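Local coordinates for protein lysin (Bacillus phage PBC5, PDB 6ILU) that probably binds the bacterial cell wall, serving as the SH3b-type targeting domain of a phage endolysin, at residues A[44-52]-A[59-67]. Sequence-based numbering, arbitrary orientation.
Sequences IPYKVFAGY and DMICLGGEK. With EDO (1,2-ethanediol), chain J.
Val48 and Ile61 meet because Val48 sends CG1 anti to its backbone N (chi1 175°), while Ile61 holds CG1 between its backbone N and carbonyl carbon (chi1 43°); that branch ends in CD1, 3.9 Å from Val48 CG2. The two side chains cross at about a right angle, with Val48 CG1 lying 3.8 Å from Ile61 CG2. They belong to an antiparallel beta hairpin of the SH3b domain, formed by strands 46-52 and 60-62. Ile61 packs against Phe75, Ile77 and Trp79 of strand 75-84, and Val48 on Ile12. Leu63 reaches back with CD2, which sits 4.0 Å from Val48 CG2 and beside CB of Tyr46. Farther along the strands, Tyr52 and Met60 form a hydrogen-bonded pair: Tyr52 N donates to Met60 O in an almost straight bond (177°), and Met60 N donates back in the carbonyl plane, on a lone pair of Tyr52 O. Tyr52, Met60, Ala50 and Cys62 point to the opposite face from Ile61, where CB of Ala50 lies 4.0 Å from CB of Cys62; the side chains of Tyr52, Met60 and Cys62 touch Trp69 of strand 69-71. Near the bend at Phe49, Phe49 N donates to Cys62 O over 2.8 Å, while the Phe49 ring presents its edge to the Leu63 carbonyl. Beyond it, a water bridges the segments, donating to Lys47 O and to Leu63 O at 2.7 Å each.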
loop_
_atom_site.group_PDB
_atom_site.type_symbol
_atom_site.label_atom_id
_atom_site.label_comp_id
_atom_site.label_asym_id
_atom_site.label_seq_id
_atom_site.Cartn_x
_atom_site.Cartn_y
_atom_site.Cartn_z
ATOM N N ILE A 44 3.967 9.428 15.570
ATOM C CA ILE A 44 5.233 9.184 14.893
ATOM C C ILE A 44 4.894 8.577 13.533
ATOM O O ILE A 44 3.778 8.099 13.333
ATOM C CB ILE A 44 6.138 8.201 15.668
ATOM C CG1 ILE A 44 5.358 6.940 15.991
ATOM C CG2 ILE A 44 6.698 8.816 16.926
ATOM C CD1 ILE A 44 6.258 5.814 16.417
ATOM N N PRO A 45 5.855 8.550 12.605
ATOM C CA PRO A 45 5.540 7.828 11.359
ATOM C C PRO A 45 5.340 6.317 11.606
ATOM O O PRO A 45 6.105 5.722 12.372
ATOM C CB PRO A 45 6.772 8.075 10.482
ATOM C CG PRO A 45 7.425 9.292 11.038
ATOM C CD PRO A 45 7.141 9.266 12.530
ATOM N N TYR A 46 4.324 5.720 10.972
ATOM C CA TYR A 46 4.054 4.292 11.080
ATOM C C TYR A 46 4.128 3.640 9.709
ATOM O O TYR A 46 3.507 4.132 8.780
ATOM C CB TYR A 46 2.668 4.044 11.679
ATOM C CG TYR A 46 2.571 4.445 13.151
ATOM C CD1 TYR A 46 3.076 3.621 14.139
ATOM C CD2 TYR A 46 1.972 5.651 13.519
ATOM C CE1 TYR A 46 2.989 3.975 15.494
ATOM C CE2 TYR A 46 1.883 6.035 14.870
ATOM C CZ TYR A 46 2.391 5.180 15.845
ATOM O OH TYR A 46 2.310 5.568 17.168
ATOM N N LYS A 47 4.852 2.521 9.592
ATOM C CA LYS A 47 4.883 1.789 8.330
ATOM C C LYS A 47 3.501 1.191 8.019
ATOM O O LYS A 47 2.794 0.719 8.914
ATOM C CB LYS A 47 5.946 0.681 8.359
ATOM C CG LYS A 47 6.162 0.031 6.952
ATOM C CD LYS A 47 7.442 -0.851 6.914
ATOM C CE LYS A 47 8.688 -0.014 7.177
ATOM N NZ LYS A 47 9.898 -0.885 7.260
ATOM N N VAL A 48 3.092 1.287 6.758
ATOM C CA VAL A 48 1.834 0.724 6.283
ATOM C C VAL A 48 2.132 -0.625 5.614
ATOM O O VAL A 48 3.012 -0.712 4.731
ATOM C CB VAL A 48 1.198 1.656 5.244
ATOM C CG1 VAL A 48 -0.048 1.023 4.656
ATOM C CG2 VAL A 48 0.842 3.044 5.909
ATOM N N PHE A 49 1.388 -1.658 6.012
ATOM C CA PHE A 49 1.637 -2.989 5.485
ATOM C C PHE A 49 0.626 -3.450 4.442
ATOM O O PHE A 49 0.967 -4.336 3.637
ATOM C CB PHE A 49 1.713 -4.000 6.653
ATOM C CG PHE A 49 2.893 -3.736 7.526
ATOM C CD1 PHE A 49 2.757 -3.022 8.693
ATOM C CD2 PHE A 49 4.166 -4.098 7.102
ATOM C CE1 PHE A 49 3.879 -2.704 9.454
ATOM C CE2 PHE A 49 5.307 -3.810 7.870
ATOM C CZ PHE A 49 5.164 -3.091 9.045
ATOM N N ALA A 50 -0.566 -2.880 4.442
ATOM C CA ALA A 50 -1.619 -3.274 3.506
ATOM C C ALA A 50 -2.619 -2.164 3.377
ATOM O O ALA A 50 -2.739 -1.306 4.268
ATOM C CB ALA A 50 -2.340 -4.563 3.957
ATOM N N GLY A 51 -3.383 -2.223 2.302
ATOM C CA GLY A 51 -4.437 -1.249 2.038
ATOM C C GLY A 51 -5.735 -2.003 1.797
ATOM O O GLY A 51 -5.751 -3.138 1.252
ATOM N N TYR A 52 -6.840 -1.398 2.267
ATOM C CA TYR A 52 -8.188 -1.834 1.955
ATOM C C TYR A 52 -8.725 -0.753 1.047
ATOM O O TYR A 52 -8.852 0.417 1.480
ATOM C CB TYR A 52 -9.062 -1.938 3.202
ATOM C CG TYR A 52 -10.483 -2.182 2.822
ATOM C CD1 TYR A 52 -10.850 -3.352 2.160
ATOM C CD2 TYR A 52 -11.465 -1.214 3.064
ATOM C CE1 TYR A 52 -12.168 -3.579 1.760
ATOM C CE2 TYR A 52 -12.798 -1.438 2.680
ATOM C CZ TYR A 52 -13.139 -2.633 2.064
ATOM O OH TYR A 52 -14.443 -2.883 1.689
ATOM N N ASP A 59 -11.521 3.924 2.365
ATOM C CA ASP A 59 -10.159 3.368 2.309
ATOM C C ASP A 59 -9.553 3.266 3.703
ATOM O O ASP A 59 -9.660 4.226 4.515
ATOM C CB ASP A 59 -9.212 4.223 1.447
ATOM C CG ASP A 59 -9.506 4.146 -0.039
ATOM O OD1 ASP A 59 -10.200 3.232 -0.493
ATOM O OD2 ASP A 59 -9.026 5.031 -0.789
ATOM N N MET A 60 -8.902 2.115 3.947
ATOM C CA MET A 60 -8.153 1.900 5.193
ATOM C C MET A 60 -6.730 1.405 4.961
ATOM O O MET A 60 -6.422 0.784 3.903
ATOM C CB MET A 60 -8.903 0.896 6.102
ATOM C CG MET A 60 -10.298 1.427 6.437
ATOM S SD MET A 60 -11.121 0.465 7.691
ATOM C CE MET A 60 -10.538 1.285 9.194
ATOM N N ILE A 61 -5.851 1.655 5.941
ATOM C CA ILE A 61 -4.474 1.179 5.869
ATOM C C ILE A 61 -4.201 0.358 7.115
ATOM O O ILE A 61 -4.752 0.625 8.166
ATOM C CB ILE A 61 -3.440 2.327 5.796
ATOM C CG1 ILE A 61 -3.794 3.450 6.792
ATOM C CG2 ILE A 61 -3.341 2.903 4.355
ATOM C CD1 ILE A 61 -2.645 4.487 6.947
ATOM N N CYS A 62 -3.370 -0.680 6.957
ATOM C CA CYS A 62 -3.077 -1.599 8.041
ATOM C C CYS A 62 -1.699 -1.272 8.606
ATOM O O CYS A 62 -0.692 -1.323 7.869
ATOM C CB CYS A 62 -3.104 -3.022 7.518
ATOM S SG CYS A 62 -2.995 -4.155 8.981
ATOM N N LEU A 63 -1.634 -0.938 9.893
ATOM C CA LEU A 63 -0.347 -0.595 10.522
ATOM C C LEU A 63 0.329 -1.775 11.221
ATOM O O LEU A 63 1.328 -1.606 11.911
ATOM C CB LEU A 63 -0.542 0.558 11.542
ATOM C CG LEU A 63 -1.207 1.780 10.909
ATOM C CD1 LEU A 63 -1.311 2.897 11.939
ATOM C CD2 LEU A 63 -0.439 2.261 9.651
ATOM N N GLY A 64 -0.178 -2.984 11.018
ATOM C CA GLY A 64 0.440 -4.148 11.637
ATOM C C GLY A 64 -0.258 -5.401 11.190
ATOM O O GLY A 64 0.061 -5.986 10.131
ATOM N N GLY A 65 -1.200 -5.843 12.004
ATOM C CA GLY A 65 -1.965 -7.026 11.692
ATOM C C GLY A 65 -3.463 -6.731 11.718
ATOM O O GLY A 65 -3.870 -5.593 11.577
ATOM N N GLU A 66 -4.254 -7.778 11.895
ATOM C CA GLU A 66 -5.717 -7.687 11.738
ATOM C C GLU A 66 -6.405 -6.658 12.588
ATOM O O GLU A 66 -7.454 -6.177 12.184
ATOM C CB GLU A 66 -6.385 -9.029 12.083
ATOM C CG GLU A 66 -6.293 -10.111 10.950
ATOM C CD GLU A 66 -7.258 -11.250 11.161
ATOM O OE1 GLU A 66 -7.799 -11.459 12.311
ATOM O OE2 GLU A 66 -7.440 -12.028 10.176
ATOM N N LYS A 67 -5.874 -6.382 13.778
ATOM C CA LYS A 67 -6.514 -5.318 14.598
ATOM C C LYS A 67 -5.897 -3.906 14.472
ATOM O O LYS A 67 -6.157 -3.053 15.332
ATOM C CB LYS A 67 -6.513 -5.785 16.072
ATOM C CG LYS A 67 -7.259 -7.091 16.255
ATOM C CD LYS A 67 -7.291 -7.547 17.695
ATOM C CE LYS A 67 -8.344 -6.750 18.462
ATOM N NZ LYS A 67 -8.591 -7.283 19.829
HETATM C C1 EDO J . 5.035 -6.866 2.533
HETATM O O1 EDO J . 5.673 -6.389 3.728
HETATM C C2 EDO J . 3.569 -6.504 2.710
HETATM O O2 EDO J . 3.523 -5.081 2.872
HETATM O O HOH W 1 3.084 0.386 11.589
#